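Local coordinates for transcription initiation factor IIB (Methanocaldococcus vulcanius, PDB 5O9I), which carries a mini-intein of the HINT fold, which probably excises itself from the transcription factor precursor by protein splicing and joins the flanking sequences, at residues 12-17 with 26-31; 57-60 with 64-67; 105-110 with 147-152; 172-177 with 181-186. All coordinates share one frame; numbering follows the deposited sequence.

Interaction 1 (12-17 with 26-31)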
loop_
_atom_site.group_PDB
_atom_site.type_symbol
_atom_site.label_atom_id
_atom_site.label_comp_id
_atom_site.label_asym_id
_atom_site.label_seq_id
_atom_site.Cartn_x
_atom_site.Cartn_y
_atom_site.Cartn_z
ATOM N N ILE A 12 8.363 2.231 -0.717
ATOM C CA ILE A 12 8.091 1.349 0.386
ATOM C C ILE A 12 9.364 1.005 1.121
ATOM O O ILE A 12 10.428 0.879 0.563
ATOM C CB ILE A 12 7.467 -0.036 -0.009
ATOM C CG1 ILE A 12 8.216 -0.589 -1.214
ATOM C CG2 ILE A 12 5.965 0.057 -0.254
ATOM C CD1 ILE A 12 7.822 -1.992 -1.588
ATOM N N ILE A 13 9.197 0.782 2.395
ATOM C CA ILE A 13 10.306 0.417 3.222
ATOM C C ILE A 13 10.256 -1.090 3.251
ATOM O O ILE A 13 9.238 -1.661 3.622
ATOM C CB ILE A 13 10.133 1.021 4.608
ATOM C CG1 ILE A 13 9.973 2.561 4.466
ATOM C CG2 ILE A 13 11.308 0.591 5.425
ATOM C CD1 ILE A 13 9.712 3.359 5.724
ATOM N N ILE A 14 11.339 -1.736 2.871
ATOM C CA ILE A 14 11.391 -3.179 2.992
ATOM C C ILE A 14 12.600 -3.592 3.773
ATOM O O ILE A 14 13.537 -2.805 3.930
ATOM C CB ILE A 14 11.402 -3.828 1.629
ATOM C CG1 ILE A 14 12.742 -3.587 0.943
ATOM C CG2 ILE A 14 10.224 -3.327 0.770
ATOM C CD1 ILE A 14 12.848 -4.204 -0.456
ATOM N N LYS A 15 12.571 -4.814 4.266
ATOM C CA LYS A 15 13.782 -5.503 4.685
ATOM C C LYS A 15 14.096 -6.750 3.791
ATOM O O LYS A 15 13.317 -7.707 3.732
ATOM C CB LYS A 15 13.581 -5.925 6.093
ATOM C CG LYS A 15 14.849 -6.234 6.824
ATOM C CD LYS A 15 14.773 -5.666 8.248
ATOM C CE LYS A 15 13.738 -6.346 9.109
ATOM N NZ LYS A 15 14.236 -7.700 9.507
ATOM N N GLU A 16 15.227 -6.702 3.086
ATOM C CA GLU A 16 15.660 -7.764 2.162
ATOM C C GLU A 16 16.897 -8.477 2.672
ATOM O O GLU A 16 17.948 -7.880 2.780
ATOM C CB GLU A 16 15.932 -7.183 0.787
ATOM C CG GLU A 16 15.977 -8.249 -0.283
ATOM C CD GLU A 16 16.431 -7.747 -1.625
ATOM O OE1 GLU A 16 16.174 -6.551 -1.884
ATOM O OE2 GLU A 16 17.022 -8.554 -2.404
ATOM N N LYS A 17 16.757 -9.772 2.966
ATOM C CA LYS A 17 17.812 -10.588 3.615
ATOM C C LYS A 17 18.393 -9.907 4.854
ATOM O O LYS A 17 19.563 -10.101 5.197
ATOM C CB LYS A 17 18.939 -11.023 2.633
ATOM C CG LYS A 17 18.514 -11.144 1.171
ATOM C CD LYS A 17 19.516 -11.890 0.280
ATOM C CE LYS A 17 18.875 -12.336 -1.029
ATOM N NZ LYS A 17 19.573 -13.510 -1.657
ATOM N N GLY A 26 7.436 -0.541 -7.914
ATOM C CA GLY A 26 7.547 -1.106 -9.242
ATOM C C GLY A 26 8.936 -1.621 -9.568
ATOM O O GLY A 26 9.079 -2.632 -10.181
ATOM N N GLU A 27 9.971 -0.918 -9.166
ATOM C CA GLU A 27 11.330 -1.402 -9.379
ATOM C C GLU A 27 11.512 -2.658 -8.561
ATOM O O GLU A 27 11.976 -3.662 -9.044
ATOM C CB GLU A 27 12.371 -0.351 -8.994
ATOM C CG GLU A 27 13.792 -0.881 -8.728
ATOM C CD GLU A 27 14.660 0.104 -7.894
ATOM O OE1 GLU A 27 15.649 0.643 -8.467
ATOM O OE2 GLU A 27 14.346 0.349 -6.682
ATOM N N LEU A 28 11.121 -2.623 -7.311
ATOM C CA LEU A 28 11.255 -3.846 -6.527
ATOM C C LEU A 28 10.619 -5.055 -7.238
ATOM O O LEU A 28 11.231 -6.117 -7.328
ATOM C CB LEU A 28 10.653 -3.696 -5.173
ATOM C CG LEU A 28 10.748 -4.957 -4.307
ATOM C CD1 LEU A 28 12.166 -5.382 -3.922
ATOM C CD2 LEU A 28 9.913 -4.814 -3.053
ATOM N N ILE A 29 9.414 -4.860 -7.775
ATOM C CA ILE A 29 8.585 -5.953 -8.247
ATOM C C ILE A 29 8.944 -6.411 -9.630
ATOM O O ILE A 29 8.997 -7.614 -9.866
ATOM C CB ILE A 29 7.090 -5.610 -8.149
ATOM C CG1 ILE A 29 6.649 -5.789 -6.692
ATOM C CG2 ILE A 29 6.272 -6.503 -9.080
ATOM C CD1 ILE A 29 5.266 -5.282 -6.394
ATOM N N ASP A 30 9.136 -5.464 -10.549
ATOM C CA ASP A 30 9.737 -5.746 -11.873
ATOM C C ASP A 30 10.958 -6.631 -11.674
ATOM O O ASP A 30 10.983 -7.767 -12.101
ATOM C CB ASP A 30 10.095 -4.465 -12.599
ATOM C CG ASP A 30 8.859 -3.683 -13.031
ATOM O OD1 ASP A 30 7.768 -4.123 -12.662
ATOM O OD2 ASP A 30 8.923 -2.645 -13.732
ATOM N N GLU A 31 11.916 -6.144 -10.919
ATOM C CA GLU A 31 13.140 -6.895 -10.608
ATOM C C GLU A 31 12.862 -8.315 -10.102
ATOM O O GLU A 31 13.327 -9.262 -10.660
ATOM C CB GLU A 31 13.992 -6.131 -9.580
ATOM C CG GLU A 31 15.449 -6.575 -9.538
ATOM C CD GLU A 31 15.998 -6.934 -8.151
ATOM O OE1 GLU A 31 15.423 -6.542 -7.076
ATOM O OE2 GLU A 31 17.032 -7.645 -8.160
#
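Leu28 reaches from the helix toward the strand and sets its two methyls against Ile12 and Ile14, CD2 touching both. Its CG lies anti to the backbone N (chi1 179°), which carries the branch off the helix and over the sheet. CD2 meets CD1 of Ile12 at 3.8 Å, the two side chains crossing at about a right angle. Toward Ile14 the approach is different: the side chains run tip to tip, with Leu28 CD1 3.7 Å from Ile14 CD1. The same isoleucine methyl also stands 4.0 Å from Leu28 CD2, so the end of Ile14 rests against both arms of the fork. Both isoleucines place CG1 between the backbone N and the carbonyl carbon, at 44° for Ile12 and 71° for Ile14, and with chi2 extended each sends CD1 toward the helix. In fold terms this is a beta hairpin and the helix that follows it: strands 11-16 and 19-24 pair, and helix 25-34 turns back to cover the face bearing Ile12 and Ile14. Beta-branched isoleucine suits the extended strand, while the forked, flexible leucine can span two strand positions from one helix site. The backbones stay well apart, 9.2 Å between Ile12 CA and Leu28 CA, a gap bridged by hydrocarbon from both sides. Val23 and Val55, on the flanking strands, touch Ile12 and Ile14 respectively and extend the apolar layer. Toward the solvent end the character changes: Glu16 OE1 and Glu31 OE1 come to 5.2 Å, two carboxylates that approach without touching, and Glu31 OE2 is bonded to Asn35 ND2.

Interaction 2 (57-60 with 64-67)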
loop_
_atom_site.group_PDB
_atom_site.type_symbol
_atom_site.label_atom_id
_atom_site.label_comp_id
_atom_site.label_asym_id
_atom_site.label_seq_id
_atom_site.Cartn_x
_atom_site.Cartn_y
_atom_site.Cartn_z
ATOM N N ALA A 57 3.611 -3.695 8.369
ATOM C CA ALA A 57 2.168 -3.921 8.461
ATOM C C ALA A 57 1.758 -3.782 9.871
ATOM O O ALA A 57 2.547 -4.007 10.755
ATOM C CB ALA A 57 1.834 -5.296 8.019
ATOM N N PHE A 58 0.514 -3.395 10.100
ATOM C CA PHE A 58 0.045 -3.305 11.456
ATOM C C PHE A 58 -0.554 -4.593 11.912
ATOM O O PHE A 58 -1.165 -5.303 11.134
ATOM C CB PHE A 58 -0.928 -2.177 11.607
ATOM C CG PHE A 58 -2.295 -2.431 11.023
ATOM C CD1 PHE A 58 -3.271 -3.189 11.740
ATOM C CD2 PHE A 58 -2.674 -1.830 9.868
ATOM C CE1 PHE A 58 -4.531 -3.400 11.234
ATOM C CE2 PHE A 58 -3.952 -1.956 9.405
ATOM C CZ PHE A 58 -4.869 -2.793 10.066
ATOM N N ASP A 59 -0.432 -4.826 13.205
ATOM C CA ASP A 59 -0.828 -6.024 13.872
ATOM C C ASP A 59 -2.176 -5.773 14.538
ATOM O O ASP A 59 -2.778 -4.714 14.403
ATOM C CB ASP A 59 0.291 -6.494 14.828
ATOM C CG ASP A 59 0.485 -5.607 16.086
ATOM O OD1 ASP A 59 -0.368 -4.742 16.400
ATOM O OD2 ASP A 59 1.447 -5.794 16.886
ATOM N N SER A 60 -2.670 -6.752 15.281
ATOM C CA SER A 60 -4.000 -6.676 15.849
ATOM C C SER A 60 -4.146 -5.641 16.991
ATOM O O SER A 60 -5.272 -5.198 17.278
ATOM C CB SER A 60 -4.387 -8.058 16.347
ATOM O OG SER A 60 -3.547 -8.440 17.413
ATOM N N PHE A 64 2.865 -1.314 14.188
ATOM C CA PHE A 64 3.677 -1.720 13.098
ATOM C C PHE A 64 4.756 -2.720 13.472
ATOM O O PHE A 64 5.262 -2.771 14.617
ATOM C CB PHE A 64 4.319 -0.521 12.413
ATOM C CG PHE A 64 3.343 0.390 11.734
ATOM C CD1 PHE A 64 2.321 -0.098 10.963
ATOM C CD2 PHE A 64 3.467 1.739 11.875
ATOM C CE1 PHE A 64 1.407 0.731 10.364
ATOM C CE2 PHE A 64 2.573 2.624 11.246
ATOM C CZ PHE A 64 1.531 2.106 10.503
ATOM N N LYS A 65 4.951 -3.623 12.521
ATOM C CA LYS A 65 6.070 -4.570 12.555
ATOM C C LYS A 65 6.363 -5.126 11.152
ATOM O O LYS A 65 5.518 -5.098 10.232
ATOM C CB LYS A 65 5.868 -5.669 13.601
ATOM C CG LYS A 65 4.985 -6.843 13.242
ATOM C CD LYS A 65 5.211 -7.918 14.334
ATOM C CE LYS A 65 4.410 -9.213 14.140
ATOM N NZ LYS A 65 2.988 -9.247 14.670
ATOM N N PHE A 66 7.611 -5.512 10.969
ATOM C CA PHE A 66 8.057 -6.020 9.667
ATOM C C PHE A 66 7.484 -7.400 9.544
ATOM O O PHE A 66 7.515 -8.134 10.510
ATOM C CB PHE A 66 9.578 -6.034 9.538
ATOM C CG PHE A 66 10.129 -4.741 9.028
ATOM C CD1 PHE A 66 10.137 -4.496 7.703
ATOM C CD2 PHE A 66 10.610 -3.732 9.899
ATOM C CE1 PHE A 66 10.601 -3.304 7.194
ATOM C CE2 PHE A 66 11.107 -2.553 9.401
ATOM C CZ PHE A 66 11.110 -2.349 8.057
ATOM N N MET A 67 6.897 -7.695 8.394
ATOM C CA MET A 67 6.268 -8.984 8.130
ATOM C C MET A 67 6.564 -9.506 6.717
ATOM O O MET A 67 6.591 -8.721 5.733
ATOM C CB MET A 67 4.782 -8.808 8.206
ATOM C CG MET A 67 4.299 -8.330 9.537
ATOM S SD MET A 67 3.971 -9.852 10.359
ATOM C CE MET A 67 2.308 -9.385 10.808
HETATM O O HOH W 1 4.015 -4.720 16.592
#
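Ala57 and Lys65 form the antiparallel hydrogen-bonded pair of a beta hairpin, exchanging two backbone bonds between strands 53-58 and 64-68. Ala57 N gives its hydrogen to Lys65 O at 3.0 Å, and Lys65 N returns one to Ala57 O at 3.0 Å; the first is the straighter, 169° against 158° at the hydrogen. Ala57 O has a further neighbour in Phe64 CA, whose C-H points at it from 3.5 Å. One step nearer the turn, Phe58 and Phe64 make a non-hydrogen-bonded pair with their CA atoms only 4.3 Å apart. Strand 64-68 is an edge strand of a four-stranded sheet. On the face of the phenylalanines, Phe64 lays CD1 and CE1 beside Phe58 CB, CD1 at 3.9 Å, and Ala57 C and Phe58 N lie at the edge of the Phe64 ring, near its plane. The Phe58 ring turns away from the hairpin to sit edge-to-face with Phe100 and Phe154, so this aromatic joins the hairpin to other strands rather than to its own partner. On the other face Ala57 is small enough to let Met67 settle beside it, CB to CG 4.2 Å; the flexible thioether chain of Met67 bends at chi2 and chi3. Lys65 extends across toward Asp59, then bends at chi4, leaving NZ 4.4 Å from Asp59 OD2, too far for a salt bridge. Asp59 points toward the second strand: OD1 accepts from Lys63 N in the turn, while OD2 takes a hydrogen from a water that gives its other one to Phe64 O, linking loop to strand through one water.

Interaction 3 (105-110 with 147-152)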
loop_
_atom_site.group_PDB
_atom_site.type_symbol
_atom_site.label_atom_id
_atom_site.label_comp_id
_atom_site.label_asym_id
_atom_site.label_seq_id
_atom_site.Cartn_x
_atom_site.Cartn_y
_atom_site.Cartn_z
ATOM N N ASN A 105 -14.669 4.006 16.082
ATOM C CA ASN A 105 -13.407 3.940 16.782
ATOM C C ASN A 105 -12.531 2.753 16.434
ATOM O O ASN A 105 -11.550 2.471 17.121
ATOM C CB ASN A 105 -13.649 4.099 18.302
ATOM C CG ASN A 105 -14.409 5.367 18.637
ATOM O OD1 ASN A 105 -15.113 5.393 19.641
ATOM N ND2 ASN A 105 -14.311 6.413 17.778
ATOM N N GLU A 106 -12.804 2.106 15.305
ATOM C CA GLU A 106 -11.935 1.052 14.786
ATOM C C GLU A 106 -11.655 1.384 13.360
ATOM O O GLU A 106 -12.436 2.095 12.709
ATOM C CB GLU A 106 -12.584 -0.330 14.889
ATOM C CG GLU A 106 -12.256 -1.081 16.157
ATOM C CD GLU A 106 -13.078 -2.331 16.275
ATOM O OE1 GLU A 106 -12.520 -3.425 16.016
ATOM O OE2 GLU A 106 -14.286 -2.228 16.602
ATOM N N VAL A 107 -10.520 0.902 12.886
ATOM C CA VAL A 107 -10.132 1.198 11.532
ATOM C C VAL A 107 -10.693 0.119 10.693
ATOM O O VAL A 107 -10.700 -1.040 11.095
ATOM C CB VAL A 107 -8.611 1.319 11.344
ATOM C CG1 VAL A 107 -8.072 2.387 12.280
ATOM C CG2 VAL A 107 -7.911 -0.043 11.535
ATOM N N VAL A 108 -11.124 0.501 9.504
ATOM C CA VAL A 108 -11.889 -0.393 8.684
ATOM C C VAL A 108 -11.579 -0.096 7.250
ATOM O O VAL A 108 -11.350 1.046 6.904
ATOM C CB VAL A 108 -13.412 -0.222 8.986
ATOM C CG1 VAL A 108 -14.042 0.966 8.225
ATOM C CG2 VAL A 108 -14.133 -1.504 8.708
ATOM N N PRO A 109 -11.586 -1.120 6.407
ATOM C CA PRO A 109 -11.270 -0.813 5.031
ATOM C C PRO A 109 -12.335 0.036 4.434
ATOM O O PRO A 109 -13.473 0.054 4.875
ATOM C CB PRO A 109 -11.267 -2.180 4.338
ATOM C CG PRO A 109 -11.038 -3.160 5.436
ATOM C CD PRO A 109 -11.735 -2.572 6.619
ATOM N N ILE A 110 -11.944 0.757 3.420
ATOM C CA ILE A 110 -12.854 1.503 2.652
ATOM C C ILE A 110 -12.222 1.567 1.285
ATOM O O ILE A 110 -11.023 1.814 1.140
ATOM C CB ILE A 110 -13.073 2.899 3.270
ATOM C CG1 ILE A 110 -14.441 3.468 2.838
ATOM C CG2 ILE A 110 -11.903 3.854 3.004
ATOM C CD1 ILE A 110 -15.590 2.820 3.636
ATOM N N GLU A 147 -8.802 4.263 23.367
ATOM C CA GLU A 147 -7.566 3.926 24.060
ATOM C C GLU A 147 -6.689 3.131 23.002
ATOM O O GLU A 147 -5.464 3.350 22.854
ATOM C CB GLU A 147 -7.864 3.130 25.363
ATOM C CG GLU A 147 -8.455 3.952 26.619
ATOM C CD GLU A 147 -10.010 3.830 26.956
ATOM O OE1 GLU A 147 -10.801 3.098 26.270
ATOM O OE2 GLU A 147 -10.477 4.462 27.957
ATOM N N LYS A 148 -7.326 2.288 22.186
ATOM C CA LYS A 148 -6.582 1.552 21.206
ATOM C C LYS A 148 -6.058 2.453 20.081
ATOM O O LYS A 148 -4.871 2.333 19.696
ATOM C CB LYS A 148 -7.417 0.418 20.653
ATOM C CG LYS A 148 -6.569 -0.635 20.007
ATOM C CD LYS A 148 -7.400 -1.448 19.070
ATOM C CE LYS A 148 -6.629 -2.651 18.576
ATOM N NZ LYS A 148 -7.601 -3.763 18.282
ATOM N N LEU A 149 -6.966 3.293 19.567
ATOM C CA LEU A 149 -6.641 4.292 18.591
ATOM C C LEU A 149 -5.512 5.182 19.066
ATOM O O LEU A 149 -4.607 5.540 18.286
ATOM C CB LEU A 149 -7.782 5.259 18.356
ATOM C CG LEU A 149 -8.902 4.752 17.491
ATOM C CD1 LEU A 149 -9.819 5.870 17.123
ATOM C CD2 LEU A 149 -8.345 4.056 16.237
ATOM N N ILE A 150 -5.564 5.538 20.343
ATOM C CA ILE A 150 -4.568 6.409 20.919
ATOM C C ILE A 150 -3.243 5.683 20.956
ATOM O O ILE A 150 -2.224 6.277 20.624
ATOM C CB ILE A 150 -5.007 6.922 22.312
ATOM C CG1 ILE A 150 -6.161 7.919 22.153
ATOM C CG2 ILE A 150 -3.909 7.701 22.979
ATOM C CD1 ILE A 150 -6.724 8.433 23.458
ATOM N N ASN A 151 -3.260 4.396 21.254
ATOM C CA ASN A 151 -2.024 3.639 21.412
ATOM C C ASN A 151 -1.451 3.113 20.103
ATOM O O ASN A 151 -0.465 2.437 20.110
ATOM C CB ASN A 151 -2.273 2.412 22.292
ATOM C CG ASN A 151 -2.582 2.764 23.703
ATOM O OD1 ASN A 151 -3.075 3.858 23.999
ATOM N ND2 ASN A 151 -2.277 1.833 24.606
ATOM N N SER A 152 -2.128 3.392 18.999
ATOM C CA SER A 152 -1.793 2.830 17.723
ATOM C C SER A 152 -0.591 3.566 17.158
ATOM O O SER A 152 -0.300 4.655 17.634
ATOM C CB SER A 152 -3.011 2.997 16.787
ATOM O OG SER A 152 -3.180 4.334 16.383
#
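A small surface contact, mostly a leucine fork against a backbone carbonyl, joins Leu149, on the single-turn helix 147-150, to Asn105 and Val107, where strand 106-111 leaves its hairpin turn. Leu149 takes part in every close approach. With CG beside the backbone N and anti to the carbonyl carbon (chi1 -78°), its branch is directed at the Asn105 backbone, and the carbonyl oxygen lies against the fork: Asn105 O is 3.5 Å from Leu149 CG and 3.7 Å from Leu149 CD2. The other methyl, CD1, leans on the same residue, 4.1 Å from Asn105 CA. Deeper in, CD2 meets Val107 CG1 at 4.3 Å, a looser approach between two apolar branches. Asn105 takes a left-handed backbone conformation (phi 70°, psi 18°), which asparagine tolerates better than most residues, and this suits the tight connection between strands 98-103 and 106-111. Val107, beta-branched and in extended backbone, is a natural strand residue. The helical segment is tied to what follows: Ser152 OG donates to Leu149 O over 2.7 Å and is also bonded to Phe154 N, so one hydroxyl links the helical turn to the next strand. Beside this contact, Glu106 OE1 and Lys148 NZ are of opposite charge but 5.4 Å apart, too far for a salt bridge. Tyr62 lies alongside, its OH bonded to Val107 N and its ring in a cation-pi contact with Lys148. Strand 154-162 packs against both segments, its Phe156 touching Leu149 and Val107 alike, while strand 98-103 pairs with 106-111 farther along.

Interaction 4 (172-177 with 181-186)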
loop_
_atom_site.group_PDB
_atom_site.type_symbol
_atom_site.label_atom_id
_atom_site.label_comp_id
_atom_site.label_asym_id
_atom_site.label_seq_id
_atom_site.Cartn_x
_atom_site.Cartn_y
_atom_site.Cartn_z
ATOM N N ALA A 172 0.276 -1.114 -12.396
ATOM C CA ALA A 172 -0.016 -1.027 -10.981
ATOM C C ALA A 172 0.526 -2.288 -10.344
ATOM O O ALA A 172 0.694 -3.271 -10.996
ATOM C CB ALA A 172 -1.510 -0.902 -10.746
ATOM N N TYR A 173 0.817 -2.213 -9.061
ATOM C CA TYR A 173 1.573 -3.215 -8.336
ATOM C C TYR A 173 0.832 -3.652 -7.064
ATOM O O TYR A 173 -0.008 -2.923 -6.576
ATOM C CB TYR A 173 2.938 -2.623 -8.000
ATOM C CG TYR A 173 3.770 -2.506 -9.244
ATOM C CD1 TYR A 173 4.485 -3.595 -9.724
ATOM C CD2 TYR A 173 3.803 -1.324 -10.009
ATOM C CE1 TYR A 173 5.250 -3.519 -10.903
ATOM C CE2 TYR A 173 4.540 -1.248 -11.190
ATOM C CZ TYR A 173 5.277 -2.355 -11.626
ATOM O OH TYR A 173 6.022 -2.292 -12.792
ATOM N N ASP A 174 1.126 -4.847 -6.553
ATOM C CA ASP A 174 0.654 -5.219 -5.234
ATOM C C ASP A 174 1.492 -6.256 -4.537
ATOM O O ASP A 174 2.385 -6.840 -5.157
ATOM C CB ASP A 174 -0.813 -5.668 -5.233
ATOM C CG ASP A 174 -1.592 -4.987 -4.087
ATOM O OD1 ASP A 174 -1.345 -5.286 -2.887
ATOM O OD2 ASP A 174 -2.337 -4.022 -4.411
ATOM N N LEU A 175 1.234 -6.408 -3.224
ATOM C CA LEU A 175 1.914 -7.355 -2.357
ATOM C C LEU A 175 0.862 -8.171 -1.619
ATOM O O LEU A 175 -0.182 -7.656 -1.227
ATOM C CB LEU A 175 2.723 -6.620 -1.279
ATOM C CG LEU A 175 3.738 -5.543 -1.671
ATOM C CD1 LEU A 175 4.206 -4.781 -0.447
ATOM C CD2 LEU A 175 4.943 -6.121 -2.370
ATOM N N THR A 176 1.192 -9.418 -1.342
ATOM C CA THR A 176 0.445 -10.229 -0.436
ATOM C C THR A 176 1.268 -10.346 0.831
ATOM O O THR A 176 2.455 -10.723 0.777
ATOM C CB THR A 176 0.193 -11.592 -1.078
ATOM O OG1 THR A 176 -0.597 -11.373 -2.253
ATOM C CG2 THR A 176 -0.553 -12.523 -0.155
ATOM N N VAL A 177 0.618 -10.065 1.965
ATOM C CA VAL A 177 1.270 -10.088 3.262
ATOM C C VAL A 177 0.445 -11.023 4.176
ATOM O O VAL A 177 -0.596 -10.657 4.704
ATOM C CB VAL A 177 1.357 -8.674 3.866
ATOM C CG1 VAL A 177 2.180 -8.689 5.128
ATOM C CG2 VAL A 177 2.002 -7.698 2.898
ATOM N N GLU A 181 -2.622 -8.797 5.972
ATOM C CA GLU A 181 -3.444 -8.275 4.878
ATOM C C GLU A 181 -3.401 -6.758 4.734
ATOM O O GLU A 181 -4.300 -6.148 4.125
ATOM C CB GLU A 181 -4.906 -8.750 5.003
ATOM C CG GLU A 181 -5.143 -10.185 4.549
ATOM C CD GLU A 181 -4.529 -11.249 5.452
ATOM O OE1 GLU A 181 -4.009 -12.246 4.855
ATOM O OE2 GLU A 181 -4.583 -11.102 6.719
ATOM N N ASN A 182 -2.351 -6.138 5.270
ATOM C CA ASN A 182 -2.117 -4.727 5.047
ATOM C C ASN A 182 -0.625 -4.442 4.889
ATOM O O ASN A 182 0.230 -5.282 5.138
ATOM C CB ASN A 182 -2.718 -3.917 6.215
ATOM C CG ASN A 182 -1.897 -4.044 7.472
ATOM O OD1 ASN A 182 -0.829 -3.427 7.589
ATOM N ND2 ASN A 182 -2.361 -4.859 8.420
ATOM N N PHE A 183 -0.332 -3.222 4.478
ATOM C CA PHE A 183 1.017 -2.704 4.502
ATOM C C PHE A 183 0.987 -1.242 4.156
ATOM O O PHE A 183 0.008 -0.716 3.690
ATOM C CB PHE A 183 1.889 -3.396 3.509
ATOM C CG PHE A 183 1.510 -3.096 2.081
ATOM C CD1 PHE A 183 0.472 -3.789 1.466
ATOM C CD2 PHE A 183 2.198 -2.144 1.345
ATOM C CE1 PHE A 183 0.100 -3.538 0.150
ATOM C CE2 PHE A 183 1.837 -1.876 0.023
ATOM C CZ PHE A 183 0.776 -2.576 -0.581
ATOM N N ILE A 184 2.091 -0.590 4.361
ATOM C CA ILE A 184 2.094 0.830 4.112
ATOM C C ILE A 184 2.983 1.136 2.977
ATOM O O ILE A 184 3.947 0.424 2.697
ATOM C CB ILE A 184 2.514 1.620 5.348
ATOM C CG1 ILE A 184 4.003 1.449 5.581
ATOM C CG2 ILE A 184 1.692 1.132 6.560
ATOM C CD1 ILE A 184 4.450 1.908 6.880
ATOM N N ALA A 185 2.647 2.231 2.343
ATOM C CA ALA A 185 3.410 2.687 1.195
ATOM C C ALA A 185 3.136 4.178 1.018
ATOM O O ALA A 185 2.166 4.699 1.576
ATOM C CB ALA A 185 2.993 1.900 -0.038
ATOM N N GLY A 186 4.003 4.849 0.267
ATOM C CA GLY A 186 3.834 6.289 0.007
ATOM C C GLY A 186 4.719 7.053 0.963
ATOM O O GLY A 186 5.091 6.540 2.005
#
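Phe183 anchors strand 182-185 against strand 171-176 in the centre of the HINT fold, the largely beta domain of inteins. From its backbone the side chain turns so that CG lies between N and the carbonyl carbon (chi1 68°). CB is the first atom in contact, 4.3 Å from Val177 CG2. Next, CG and the side of the ring made by CD2 and CE2 face Leu175, whose CD1 is 3.8 Å from CD2; the methyl stands over the ring face, nearer the ring's margin than its centre, in a CH-pi contact. On the far side CE1 comes within 3.8 Å of Asp174 OD1, which approaches the ring edge near its plane, with carboxylate and ring perpendicular. CZ, at the tip, is shared, 4.1 Å from both Leu175 CD1 and Asp174 OD1. A ring thus suits the site, offering a face to leucine and a C-H edge to a carboxylate oxygen. That oxygen is also held by Leu175 N at 2.8 Å, on the anti side, 29° out of the carboxylate plane. Asn194 touches both Phe183 and Asp174, and Ala5 N bonds weakly to Asp174 OD2; both modelled ends come to Asp174, consistent with an intein holding its splice junctions close together. Val177 also covers the Asn182 carbonyl with CG2. The connection between the strands is closed by Glu181 N, which donates to Val177 O at 3.0 Å, in the carbonyl plane.

Interaction 4 lies nearest the middle of the domain, its centre about 4 Å from that of the chain, and touches two of the others. Interaction 1, about 11 Å away between centres, meets it where Asp30 OD1 and Tyr173 OH probably share a hydrogen bond, 2.5 Å apart. Interaction 2, about 12 Å away between centres, joins it through Asn182 OD1 and Phe58 N at 2.8 Å. Interactions 1 and 2 share a sheet, and the Phe66 ring packs on Ile13 and Lys15. Interaction 3 is peripheral, but Lys148 NZ reaches Ser60 O of interaction 2 at 2.9 Å. Both modelled chain ends, Ala5 and Asn194, reach interaction 4 through Asp174, so the splicing chemistry probably takes place beside it.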